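Local coordinates for protein 6-carboxyhexanoate--CoA ligase (Aquifex aeolicus, PDB 5TVA) that belongs to the BioW family of CoA ligases and binds coenzyme A and adenosine monophosphate together in one chain, at residues Y68-P73 with R77-K82; M8-Q11 with H16-G19; V59-K64 with F139-R144; G114-D119 with R125-K130. One frame throughout, in Å; residues are numbered along the deposited sequence.

Contact 1 (Y68-P73 with R77-K82); sequences YSFKSP and REFAVK
R77 meets P73 twice. Its backbone N donates to P73 O at 2.8 Å with an N-H...O angle of 167°, the i to i+4 bond expected of the first turn of helix 73-85, for which S72 serves as N-cap. The R77 side chain, extended from CG to NE, then lays one face of its guanidinium against P73 CB, while NH2 bonds to L205 O and the side chain touches V98 and S102 on helix 91-102. One residue past E78, F79 turns toward the end of strand 65-69 and completes an aromatic cluster with Y68 and F70. Its CG is anti to the backbone N (chi1 -178°), which carries the ring out to meet both others, F70 near its root and Y68 at its far end. F70 CZ sits over one face of the F79 ring, 3.3 Å from F79 CG and 3.4 Å from F79 CB. Toward Y68, F79 CZ stands 3.6 Å above the plane of the Y68 ring, over its centre. Both pairs are oblique, the Y68 and F79 planes meeting at 49° with centroids 4.7 Å apart. Strand 198-203 flanks the cluster, V200 touching Y68 and I202 touching F79.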
# COMPACT_ATOMS: atom_id res chain seq x y z
N TYR A 68 -14.08 10.81 1.98
CA TYR A 68 -14.91 11.07 3.15
C TYR A 68 -14.12 11.78 4.23
O TYR A 68 -12.97 11.42 4.51
CB TYR A 68 -15.52 9.77 3.70
CG TYR A 68 -16.49 9.13 2.73
CD1 TYR A 68 -17.83 9.50 2.73
CD2 TYR A 68 -16.06 8.21 1.79
CE1 TYR A 68 -18.73 8.94 1.83
CE2 TYR A 68 -16.94 7.64 0.88
CZ TYR A 68 -18.28 8.00 0.91
OH TYR A 68 -19.16 7.44 0.02
N SER A 69 -14.75 12.78 4.84
CA SER A 69 -14.15 13.60 5.88
C SER A 69 -14.94 13.47 7.18
O SER A 69 -16.17 13.32 7.18
CB SER A 69 -14.09 15.08 5.46
OG SER A 69 -13.70 15.20 4.09
N PHE A 70 -14.23 13.52 8.29
CA PHE A 70 -14.81 13.32 9.61
C PHE A 70 -14.13 14.28 10.57
O PHE A 70 -13.13 14.92 10.24
CB PHE A 70 -14.65 11.86 10.08
CG PHE A 70 -15.42 10.90 9.24
CD1 PHE A 70 -16.76 10.66 9.49
CD2 PHE A 70 -14.83 10.28 8.15
CE1 PHE A 70 -17.49 9.80 8.69
CE2 PHE A 70 -15.55 9.42 7.34
CZ PHE A 70 -16.89 9.18 7.61
N LYS A 71 -14.68 14.39 11.77
CA LYS A 71 -14.22 15.38 12.72
C LYS A 71 -13.44 14.79 13.89
O LYS A 71 -12.93 15.56 14.71
CB LYS A 71 -15.42 16.21 13.20
CG LYS A 71 -16.18 16.87 12.04
CD LYS A 71 -15.22 17.41 10.99
CE LYS A 71 -15.90 17.71 9.68
NZ LYS A 71 -15.89 16.53 8.76
N SER A 72 -13.31 13.47 13.96
CA SER A 72 -12.42 12.83 14.92
C SER A 72 -11.94 11.49 14.36
O SER A 72 -12.66 10.87 13.57
CB SER A 72 -13.10 12.62 16.28
OG SER A 72 -14.17 11.69 16.19
N PRO A 73 -10.74 11.04 14.73
CA PRO A 73 -10.30 9.71 14.29
C PRO A 73 -11.23 8.58 14.72
O PRO A 73 -11.39 7.61 13.97
CB PRO A 73 -8.91 9.57 14.93
CG PRO A 73 -8.43 11.00 15.07
CD PRO A 73 -9.66 11.80 15.40
N ARG A 77 -12.45 5.97 12.00
CA ARG A 77 -12.26 4.54 12.19
C ARG A 77 -13.59 3.81 12.31
O ARG A 77 -13.71 2.66 11.88
CB ARG A 77 -11.39 4.29 13.41
CG ARG A 77 -10.04 4.98 13.32
CD ARG A 77 -9.21 4.78 14.56
NE ARG A 77 -7.88 5.35 14.41
CZ ARG A 77 -7.01 5.51 15.40
NH1 ARG A 77 -7.35 5.15 16.63
NH2 ARG A 77 -5.82 6.04 15.18
N GLU A 78 -14.61 4.46 12.87
CA GLU A 78 -15.93 3.86 12.90
C GLU A 78 -16.47 3.67 11.49
O GLU A 78 -17.02 2.62 11.14
CB GLU A 78 -16.86 4.73 13.74
CG GLU A 78 -18.19 4.10 14.13
CD GLU A 78 -18.90 4.88 15.24
OE1 GLU A 78 -20.14 4.75 15.37
OE2 GLU A 78 -18.21 5.62 15.98
N PHE A 79 -16.31 4.70 10.65
CA PHE A 79 -16.68 4.58 9.25
C PHE A 79 -15.82 3.53 8.54
O PHE A 79 -16.31 2.76 7.71
CB PHE A 79 -16.57 5.94 8.57
CG PHE A 79 -16.98 5.96 7.13
CD1 PHE A 79 -18.29 5.80 6.76
CD2 PHE A 79 -16.04 6.19 6.13
CE1 PHE A 79 -18.67 5.83 5.42
CE2 PHE A 79 -16.41 6.23 4.79
CZ PHE A 79 -17.73 6.05 4.44
N ALA A 80 -14.52 3.49 8.88
CA ALA A 80 -13.62 2.54 8.23
C ALA A 80 -14.08 1.11 8.48
O ALA A 80 -14.17 0.30 7.55
CB ALA A 80 -12.20 2.76 8.73
N VAL A 81 -14.42 0.79 9.74
CA VAL A 81 -14.98 -0.51 10.06
C VAL A 81 -16.25 -0.78 9.24
O VAL A 81 -16.46 -1.90 8.75
CB VAL A 81 -15.25 -0.60 11.58
CG1 VAL A 81 -15.87 -1.95 11.93
CG2 VAL A 81 -13.97 -0.40 12.35
N LYS A 82 -17.09 0.24 9.07
CA LYS A 82 -18.35 0.03 8.37
C LYS A 82 -18.12 -0.35 6.92
O LYS A 82 -18.71 -1.32 6.42
CB LYS A 82 -19.23 1.27 8.46
CG LYS A 82 -20.54 1.14 7.72
CD LYS A 82 -21.57 2.13 8.26
CE LYS A 82 -21.65 3.39 7.41
NZ LYS A 82 -22.43 3.19 6.15

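Contact 2 (M8-Q11 with H16-G19); sequences MRAQ and HVSG. With COA (coenzyme A), chain D.
A10 and the pair V17 and S18 are joined by three backbone bonds that define a classic beta bulge in the hairpin of strands 3-12 and 15-25. V17 N donates to A10 O at 3.0 Å, close to straight at 171°. A10 N reaches S18 O, also at 3.0 Å, with a more bent N-H...O angle of 149°. The third, S18 N to A10 O at 3.4 Å, is weak; V17 and S18 thus both face A10, the one-residue register shift of a bulge. Beyond the bulge, G19 CA makes a CA-H...O contact of 3.1 Å with M8 O.

The face carrying R9, Q11 and H16 receives coenzyme A. From R9 NH1 a hydrogen bond of 3.1 Å runs to O4A of the diphosphate, the oxygen lying in the guanidinium plane at its edge, while ribose C4B sits over one guanidinium face, toward the rim. The H16 ring has the adenine on one side, with N1A 3.5 Å above the ring plane and over its centre; S18 N lies over the opposite face, toward the rim. G19, lacking a side chain, lets CDP of the ligand approach its CA to 3.8 Å.

On the other face A10 packs beside S18, and the bent side chain of M8 brings CE to 3.5 Å from S18 OG, with R39 and P40 close by. The chemistry thus divides the ligand: R9, with K49 as a further hydrogen-bonding partner of coenzyme A, probably supplies positive charge to its anionic groups, whereas H16 offers the base a flat surface.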
# COMPACT_ATOMS: atom_id res chain seq x y z
N MET A 8 14.28 1.16 -5.56
CA MET A 8 15.11 2.03 -4.75
C MET A 8 14.61 2.02 -3.31
O MET A 8 13.40 2.07 -3.07
CB MET A 8 15.09 3.47 -5.30
CG MET A 8 15.93 4.52 -4.52
SD MET A 8 15.16 5.21 -3.02
CE MET A 8 13.74 6.07 -3.71
N ARG A 9 15.53 1.95 -2.36
CA ARG A 9 15.26 2.21 -0.96
C ARG A 9 16.37 3.10 -0.41
O ARG A 9 17.51 3.03 -0.89
CB ARG A 9 15.18 0.93 -0.15
CG ARG A 9 16.52 0.21 -0.04
CD ARG A 9 16.37 -1.12 0.64
NE ARG A 9 17.65 -1.65 1.10
CZ ARG A 9 18.33 -2.59 0.45
NH1 ARG A 9 17.84 -3.10 -0.68
NH2 ARG A 9 19.49 -3.02 0.91
N ALA A 10 16.04 3.93 0.57
CA ALA A 10 17.00 4.88 1.14
C ALA A 10 16.78 5.00 2.64
O ALA A 10 15.63 4.98 3.11
CB ALA A 10 16.92 6.26 0.49
N GLN A 11 17.87 5.09 3.39
CA GLN A 11 17.87 5.19 4.84
C GLN A 11 18.51 6.50 5.28
O GLN A 11 19.30 7.11 4.55
CB GLN A 11 18.62 4.02 5.51
CG GLN A 11 17.85 2.72 5.51
CD GLN A 11 18.60 1.61 6.20
OE1 GLN A 11 19.84 1.61 6.26
NE2 GLN A 11 17.85 0.65 6.75
N HIS A 16 14.29 4.09 7.61
CA HIS A 16 13.82 4.11 6.23
C HIS A 16 13.10 5.42 5.93
O HIS A 16 12.13 5.79 6.60
CB HIS A 16 12.89 2.90 6.02
CG HIS A 16 12.29 2.81 4.64
ND1 HIS A 16 12.87 2.09 3.62
CD2 HIS A 16 11.14 3.33 4.13
CE1 HIS A 16 12.11 2.18 2.54
NE2 HIS A 16 11.06 2.93 2.82
N VAL A 17 13.56 6.16 4.92
CA VAL A 17 12.99 7.45 4.60
C VAL A 17 12.41 7.52 3.20
O VAL A 17 11.73 8.50 2.88
CB VAL A 17 14.01 8.60 4.81
CG1 VAL A 17 14.54 8.59 6.24
CG2 VAL A 17 15.16 8.48 3.80
N SER A 18 12.65 6.52 2.36
CA SER A 18 12.16 6.60 1.00
C SER A 18 12.25 5.24 0.34
O SER A 18 13.08 4.40 0.71
CB SER A 18 12.94 7.64 0.19
OG SER A 18 12.34 7.83 -1.08
N GLY A 19 11.40 5.02 -0.65
CA GLY A 19 11.38 3.76 -1.37
C GLY A 19 10.36 3.80 -2.49
O GLY A 19 9.27 4.36 -2.32
N1A COA D . 9.92 0.03 4.67
C2A COA D . 10.87 -0.25 5.57
N3A COA D . 11.96 -0.93 5.24
C4A COA D . 12.12 -1.39 3.98
C5A COA D . 11.15 -1.12 3.02
C6A COA D . 10.02 -0.37 3.42
N6A COA D . 8.93 -0.07 2.40
N7A COA D . 11.55 -1.66 1.86
C8A COA D . 12.71 -2.24 2.06
N9A COA D . 13.09 -2.06 3.33
C1B COA D . 14.33 -2.72 3.83
C2B COA D . 14.82 -2.76 5.00
O2B COA D . 13.85 -3.00 6.07
C3B COA D . 15.55 -4.23 4.67
O3B COA D . 14.47 -5.20 4.58
P3B COA D . 14.06 -6.44 5.63
O7A COA D . 13.74 -7.63 4.78
O8A COA D . 15.15 -6.78 6.60
O9A COA D . 12.83 -6.10 6.42
C4B COA D . 16.14 -4.06 3.52
O4B COA D . 15.60 -2.71 2.95
C5B COA D . 15.91 -5.21 2.43
O5B COA D . 14.68 -5.07 1.82
P1A COA D . 14.35 -5.45 0.22
O1A COA D . 13.19 -6.45 0.17
O2A COA D . 15.55 -5.99 -0.52
O3A COA D . 13.82 -4.07 -0.51
P2A COA D . 13.87 -3.69 -2.15
O4A COA D . 15.29 -3.18 -2.42
O5A COA D . 13.67 -4.94 -3.02
O6A COA D . 12.71 -2.50 -2.43
CBP COA D . 10.49 -1.21 -2.13
CCP COA D . 11.36 -2.54 -1.86
CDP COA D . 11.03 -0.05 -1.26
CEP COA D . 10.74 -0.73 -3.58
CAP COA D . 8.91 -1.49 -1.85
OAP COA D . 8.51 -1.07 -0.60
C9P COA D . 7.92 -0.81 -2.84
O9P COA D . 7.51 -1.39 -3.83
N8P COA D . 7.42 0.54 -2.59
C7P COA D . 6.48 1.22 -3.54
C6P COA D . 5.14 1.54 -2.91
C5P COA D . 5.19 2.53 -1.69
O5P COA D . 5.95 2.39 -0.81
N4P COA D . 4.22 3.66 -1.66
C3P COA D . 4.26 4.65 -0.51
C2P COA D . 2.96 5.45 -0.52
S1P COA D . 1.63 4.21 -0.52

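Contact 3 (V59-K64 with F139-R144). With COA (coenzyme A), chain D.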
# COMPACT_ATOMS: atom_id res chain seq x y z
N VAL A 59 -2.91 -5.38 -16.38
CA VAL A 59 -4.25 -5.42 -15.79
C VAL A 59 -4.88 -4.04 -15.90
O VAL A 59 -4.19 -3.02 -15.78
CB VAL A 59 -4.19 -5.90 -14.33
CG1 VAL A 59 -5.58 -6.02 -13.75
CG2 VAL A 59 -3.47 -7.24 -14.24
N LYS A 60 -6.20 -4.00 -16.11
CA LYS A 60 -6.95 -2.76 -16.27
C LYS A 60 -7.46 -2.26 -14.93
O LYS A 60 -8.24 -2.94 -14.26
CB LYS A 60 -8.12 -2.99 -17.23
CG LYS A 60 -8.93 -1.73 -17.55
CD LYS A 60 -8.18 -0.81 -18.50
CE LYS A 60 -8.99 0.47 -18.80
NZ LYS A 60 -8.23 1.43 -19.66
N PHE A 61 -7.02 -1.06 -14.53
CA PHE A 61 -7.55 -0.44 -13.32
C PHE A 61 -9.06 -0.23 -13.46
O PHE A 61 -9.55 0.13 -14.52
CB PHE A 61 -6.84 0.89 -13.04
CG PHE A 61 -7.31 1.58 -11.78
CD1 PHE A 61 -6.79 1.23 -10.55
CD2 PHE A 61 -8.29 2.58 -11.84
CE1 PHE A 61 -7.21 1.85 -9.38
CE2 PHE A 61 -8.73 3.21 -10.69
CZ PHE A 61 -8.19 2.85 -9.45
N ASN A 62 -9.79 -0.48 -12.36
CA ASN A 62 -11.26 -0.43 -12.44
C ASN A 62 -11.90 -0.18 -11.08
O ASN A 62 -13.07 -0.55 -10.92
CB ASN A 62 -11.80 -1.73 -13.03
CG ASN A 62 -11.52 -2.93 -12.14
OD1 ASN A 62 -10.93 -2.79 -11.06
ND2 ASN A 62 -11.97 -4.11 -12.56
N LEU A 63 -11.19 0.35 -10.10
CA LEU A 63 -11.78 0.67 -8.81
C LEU A 63 -12.45 2.03 -8.86
O LEU A 63 -11.96 2.96 -9.50
CB LEU A 63 -10.73 0.67 -7.71
CG LEU A 63 -9.94 -0.58 -7.34
CD1 LEU A 63 -8.96 -0.21 -6.24
CD2 LEU A 63 -10.88 -1.68 -6.88
N LYS A 64 -13.58 2.15 -8.18
CA LYS A 64 -14.23 3.43 -7.95
C LYS A 64 -13.54 4.15 -6.80
O LYS A 64 -13.20 3.54 -5.77
CB LYS A 64 -15.71 3.22 -7.63
CG LYS A 64 -16.66 3.60 -8.76
CD LYS A 64 -16.10 3.24 -10.13
CE LYS A 64 -16.76 4.08 -11.22
NZ LYS A 64 -16.16 3.84 -12.56
N PHE A 139 5.10 -3.92 -8.92
CA PHE A 139 3.91 -3.33 -9.52
C PHE A 139 4.27 -1.93 -9.98
O PHE A 139 5.14 -1.28 -9.39
CB PHE A 139 2.74 -3.28 -8.51
CG PHE A 139 2.97 -2.34 -7.39
CD1 PHE A 139 2.60 -0.97 -7.52
CD2 PHE A 139 3.58 -2.76 -6.23
CE1 PHE A 139 2.86 -0.06 -6.49
CE2 PHE A 139 3.81 -1.88 -5.20
CZ PHE A 139 3.45 -0.50 -5.33
N ASP A 140 3.61 -1.48 -11.05
CA ASP A 140 3.75 -0.10 -11.51
C ASP A 140 2.59 0.22 -12.44
O ASP A 140 1.96 -0.69 -13.02
CB ASP A 140 5.10 0.12 -12.22
CG ASP A 140 5.48 1.61 -12.34
OD1 ASP A 140 4.78 2.47 -11.75
OD2 ASP A 140 6.52 1.91 -12.98
N TRP A 141 2.28 1.52 -12.55
CA TRP A 141 1.42 2.00 -13.63
C TRP A 141 2.11 1.76 -14.97
O TRP A 141 3.28 2.11 -15.15
CB TRP A 141 1.12 3.51 -13.50
CG TRP A 141 0.34 3.91 -12.28
CD1 TRP A 141 0.83 4.50 -11.16
CD2 TRP A 141 -1.06 3.71 -12.06
NE1 TRP A 141 -0.18 4.68 -10.25
CE2 TRP A 141 -1.35 4.21 -10.78
CE3 TRP A 141 -2.09 3.13 -12.81
CZ2 TRP A 141 -2.64 4.19 -10.24
CZ3 TRP A 141 -3.37 3.11 -12.28
CH2 TRP A 141 -3.63 3.63 -11.01
N LYS A 142 1.36 1.20 -15.92
CA LYS A 142 1.87 1.01 -17.27
C LYS A 142 2.43 2.30 -17.87
O LYS A 142 3.52 2.30 -18.47
CB LYS A 142 0.76 0.45 -18.16
CG LYS A 142 1.15 0.28 -19.61
CD LYS A 142 0.16 -0.62 -20.31
CE LYS A 142 0.71 -1.11 -21.62
NZ LYS A 142 1.92 -1.92 -21.36
N ASP A 143 1.70 3.40 -17.75
CA ASP A 143 2.16 4.68 -18.33
C ASP A 143 2.12 5.71 -17.22
O ASP A 143 1.19 6.52 -17.16
CB ASP A 143 1.28 5.10 -19.53
CG ASP A 143 1.81 6.35 -20.23
OD1 ASP A 143 2.77 6.96 -19.73
OD2 ASP A 143 1.26 6.73 -21.29
N ARG A 144 3.13 5.68 -16.33
CA ARG A 144 3.04 6.46 -15.09
C ARG A 144 2.92 7.96 -15.35
O ARG A 144 2.22 8.68 -14.62
CB ARG A 144 4.25 6.17 -14.19
CG ARG A 144 4.08 6.79 -12.81
CD ARG A 144 5.18 6.40 -11.85
NE ARG A 144 4.86 5.20 -11.09
CZ ARG A 144 4.34 5.18 -9.86
NH1 ARG A 144 4.10 6.33 -9.21
NH2 ARG A 144 4.11 4.01 -9.27
N1A COA D . 9.92 0.03 4.67
C2A COA D . 10.87 -0.25 5.57
N3A COA D . 11.96 -0.93 5.24
C4A COA D . 12.12 -1.39 3.98
C5A COA D . 11.15 -1.12 3.02
C6A COA D . 10.02 -0.37 3.42
N6A COA D . 8.93 -0.07 2.40
N7A COA D . 11.55 -1.66 1.86
C8A COA D . 12.71 -2.24 2.06
N9A COA D . 13.09 -2.06 3.33
C1B COA D . 14.33 -2.72 3.83
C2B COA D . 14.82 -2.76 5.00
O2B COA D . 13.85 -3.00 6.07
C3B COA D . 15.55 -4.23 4.67
O3B COA D . 14.47 -5.20 4.58
P3B COA D . 14.06 -6.44 5.63
O7A COA D . 13.74 -7.63 4.78
O8A COA D . 15.15 -6.78 6.60
O9A COA D . 12.83 -6.10 6.42
C4B COA D . 16.14 -4.06 3.52
O4B COA D . 15.60 -2.71 2.95
C5B COA D . 15.91 -5.21 2.43
O5B COA D . 14.68 -5.07 1.82
P1A COA D . 14.35 -5.45 0.22
O1A COA D . 13.19 -6.45 0.17
O2A COA D . 15.55 -5.99 -0.52
O3A COA D . 13.82 -4.07 -0.51
P2A COA D . 13.87 -3.69 -2.15
O4A COA D . 15.29 -3.18 -2.42
O5A COA D . 13.67 -4.94 -3.02
O6A COA D . 12.71 -2.50 -2.43
CBP COA D . 10.49 -1.21 -2.13
CCP COA D . 11.36 -2.54 -1.86
CDP COA D . 11.03 -0.05 -1.26
CEP COA D . 10.74 -0.73 -3.58
CAP COA D . 8.91 -1.49 -1.85
OAP COA D . 8.51 -1.07 -0.60
C9P COA D . 7.92 -0.81 -2.84
O9P COA D . 7.51 -1.39 -3.83
N8P COA D . 7.42 0.54 -2.59
C7P COA D . 6.48 1.22 -3.54
C6P COA D . 5.14 1.54 -2.91
C5P COA D . 5.19 2.53 -1.69
O5P COA D . 5.95 2.39 -0.81
N4P COA D . 4.22 3.66 -1.66
C3P COA D . 4.26 4.65 -0.51
C2P COA D . 2.96 5.45 -0.52
S1P COA D . 1.63 4.21 -0.52
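W141 and F61 meet above the C-terminal edge of a three-stranded parallel sheet, ordered 57-60, 236-239, 139-141; F61 follows strand 57-60 and W141 ends strand 139-141, and I238 of the middle strand touches both. The CA-CB bond of W141 points across the contact and not at F61, and a first torsion of -64° helps carry the end of the indole nearer. CD1, next along the indole, stands 3.7 Å above the guanidinium plane of R144, over its centre, so an edge of the indole meets a face of the arginine. NE1 donates to V161 O. At the tip, CZ3 comes within 4.2 Å of F61 CB, and CH2 lies over one face of the F61 ring, 4.0 Å from F61 CD1. The phenyl and the six-membered ring of the indole are inclined at 58°, with centroids 5.7 Å apart, a loose oblique contact. The guanidinium at the indole edge is held by D140: R144 NE, at 2.8 Å, uses the syn lone pair of OD1, and R144 NH2 reaches the same oxygen at 3.0 Å. D162 forms a further salt bridge with R144 NH1, and I23 N bonds to D140 OD2. At the other end of strand 139-141, the ring edge of F139 meets coenzyme A, its CZ 3.6 Å from C6P.

Contact 4 (G114-D119 with R125-K130); sequences GAVLMD and RLEEDK. With AMP (adenosine monophosphate), chain C.
L117 uses both of its backbone polar atoms toward the loop 125-130. Its O accepts from L126 N at 2.8 Å, nearly straight at 173°. Its N donates to E127 OE1 at 2.9 Å, approaching from above the carboxylate, 47° out of its plane; here a side chain takes the place that a backbone carbonyl would hold in a regular strand pair. The turn that makes this possible lies in E127 itself, whose chain bends at chi2 (-85°) and brings the carboxylate back to the strand.

Charge pairing holds that carboxylate from its other oxygen. R125 grips it side-on, with NE at 2.6 Å and NH2 at 2.8 Å, both to E127 OE2 and both in the guanidinium plane. With E127 buried, this pairing with R125 would probably favour its ionised form. NH1 of R125 bonds to A105 O, and K130 NZ donates to the backbone O of E127.

In the fold, 116-119 is an outermost strand of the mixed six-stranded sheet: on one side it bonds to strand 214-219, and on the other the returning loop adds only a single backbone bridge, between M118 and R125.

Van der Waals contacts fill in around the bonds. V116 CG2 sits 3.7 Å above one face of the R125 guanidinium, toward its rim, and K130 CD lies over the opposite face, also toward the rim. V116 CG1 also touches R125 CG at 3.9 Å. L126 packs against L117 and reaches D119, its CD2 4.2 Å from D119 CB, while L224 covers both leucines.

Ligand contacts lie at the start of the strand segment, where A115 CB is 3.7 Å from N3 of adenosine monophosphate.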
# COMPACT_ATOMS: atom_id res chain seq x y z
N GLY A 114 6.10 -3.44 6.80
CA GLY A 114 5.23 -4.10 5.85
C GLY A 114 3.86 -4.32 6.46
O GLY A 114 3.56 -3.85 7.55
N ALA A 115 3.04 -5.07 5.74
CA ALA A 115 1.63 -5.17 6.08
C ALA A 115 1.35 -6.40 6.95
O ALA A 115 2.06 -7.42 6.88
CB ALA A 115 0.78 -5.21 4.81
N VAL A 116 0.32 -6.27 7.80
CA VAL A 116 -0.29 -7.40 8.48
C VAL A 116 -1.12 -8.20 7.48
O VAL A 116 -1.85 -7.64 6.66
CB VAL A 116 -1.20 -6.91 9.63
CG1 VAL A 116 -2.05 -8.07 10.20
CG2 VAL A 116 -0.40 -6.21 10.73
N LEU A 117 -1.01 -9.54 7.55
CA LEU A 117 -1.90 -10.46 6.83
C LEU A 117 -2.91 -11.01 7.83
O LEU A 117 -2.57 -11.87 8.66
CB LEU A 117 -1.11 -11.59 6.16
CG LEU A 117 -0.18 -11.15 5.03
CD1 LEU A 117 0.72 -12.26 4.59
CD2 LEU A 117 -0.98 -10.65 3.85
N MET A 118 -4.14 -10.52 7.76
CA MET A 118 -5.17 -10.90 8.72
C MET A 118 -6.14 -11.91 8.12
O MET A 118 -6.73 -11.66 7.05
CB MET A 118 -5.93 -9.67 9.21
CG MET A 118 -7.17 -10.01 10.02
SD MET A 118 -7.75 -8.66 11.06
CE MET A 118 -6.36 -8.48 12.17
N ASP A 119 -6.32 -13.04 8.81
CA ASP A 119 -7.37 -14.01 8.50
C ASP A 119 -8.75 -13.36 8.51
O ASP A 119 -9.21 -12.94 9.58
CB ASP A 119 -7.29 -15.15 9.54
CG ASP A 119 -8.04 -16.40 9.11
OD1 ASP A 119 -9.14 -16.29 8.54
OD2 ASP A 119 -7.50 -17.52 9.32
N ARG A 125 -3.35 -12.90 13.02
CA ARG A 125 -2.24 -12.43 12.20
C ARG A 125 -1.46 -13.62 11.64
O ARG A 125 -0.90 -14.40 12.41
CB ARG A 125 -1.33 -11.54 13.03
CG ARG A 125 -1.98 -10.21 13.42
CD ARG A 125 -1.06 -9.35 14.28
NE ARG A 125 0.18 -8.97 13.60
CZ ARG A 125 0.97 -7.99 14.02
NH1 ARG A 125 0.64 -7.30 15.10
NH2 ARG A 125 2.08 -7.68 13.35
N LEU A 126 -1.39 -13.73 10.31
CA LEU A 126 -0.76 -14.86 9.63
C LEU A 126 0.68 -14.61 9.18
O LEU A 126 1.38 -15.57 8.83
CB LEU A 126 -1.57 -15.27 8.39
CG LEU A 126 -3.08 -15.48 8.59
CD1 LEU A 126 -3.77 -15.81 7.26
CD2 LEU A 126 -3.35 -16.58 9.61
N GLU A 127 1.13 -13.35 9.14
CA GLU A 127 2.52 -13.11 8.77
C GLU A 127 3.44 -13.74 9.81
O GLU A 127 3.16 -13.73 11.01
CB GLU A 127 2.79 -11.61 8.61
CG GLU A 127 2.88 -10.82 9.90
CD GLU A 127 1.52 -10.36 10.41
OE1 GLU A 127 0.49 -10.72 9.79
OE2 GLU A 127 1.50 -9.61 11.42
N GLU A 128 4.55 -14.31 9.33
CA GLU A 128 5.49 -14.99 10.22
C GLU A 128 6.31 -14.00 11.02
O GLU A 128 6.57 -14.21 12.21
CB GLU A 128 6.43 -15.88 9.40
CG GLU A 128 5.90 -17.24 9.11
CD GLU A 128 5.78 -18.05 10.36
OE1 GLU A 128 6.71 -17.98 11.20
OE2 GLU A 128 4.74 -18.73 10.51
N ASP A 129 6.76 -12.92 10.37
CA ASP A 129 7.59 -11.91 10.99
C ASP A 129 6.71 -10.69 11.24
O ASP A 129 6.42 -9.93 10.31
CB ASP A 129 8.79 -11.57 10.12
CG ASP A 129 9.73 -10.58 10.78
OD1 ASP A 129 9.25 -9.80 11.64
OD2 ASP A 129 10.93 -10.55 10.42
N LYS A 130 6.29 -10.52 12.49
CA LYS A 130 5.35 -9.46 12.83
C LYS A 130 6.03 -8.09 12.96
O LYS A 130 5.33 -7.08 13.07
CB LYS A 130 4.61 -9.84 14.12
CG LYS A 130 4.13 -11.29 14.08
CD LYS A 130 3.06 -11.60 15.12
CE LYS A 130 2.78 -13.11 15.21
NZ LYS A 130 2.40 -13.73 13.90
P AMP C . 3.78 4.34 3.44
O1P AMP C . 2.78 4.04 2.34
O2P AMP C . 5.19 4.25 2.90
O3P AMP C . 3.47 5.52 4.36
O5' AMP C . 3.67 3.12 4.48
C5' AMP C . 2.60 3.01 5.41
C4' AMP C . 2.77 1.75 6.23
O4' AMP C . 2.39 0.61 5.41
C3' AMP C . 4.20 1.48 6.69
O3' AMP C . 4.46 1.98 7.99
C2' AMP C . 4.36 -0.03 6.59
O2' AMP C . 3.95 -0.65 7.80
C1' AMP C . 3.36 -0.40 5.49
N9 AMP C . 4.00 -0.54 4.16
C8 AMP C . 4.90 0.29 3.59
N7 AMP C . 5.28 -0.15 2.37
C5 AMP C . 4.63 -1.31 2.12
C6 AMP C . 4.54 -2.29 1.00
N6 AMP C . 5.27 -2.16 -0.13
N1 AMP C . 3.71 -3.36 1.17
C2 AMP C . 2.99 -3.53 2.29
N3 AMP C . 3.02 -2.67 3.33
C4 AMP C . 3.79 -1.56 3.31

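In the fold
Contacts 2 and 3 share coenzyme A. Contact 2 meets its adenine and diphosphate, contact 3 its pantetheine arm through F139, with about 8 Å between their nearest atoms. Contact 4 serves the other ligand, its G114 and A115 lining the adenosine monophosphate pocket, and lies about 9 Å from contact 2 between nearest atoms. Contact 1 is a surface contact, centred about 30 Å from the centre of contact 2, with the R77 side chain about 13 Å from adenosine monophosphate. It nevertheless reaches the same mixed sheet as contact 4, strands 65-69 and 116-119 being its two outermost strands. Along the chain, contacts 1 and 4 are both nested within the loop closed by contact 3.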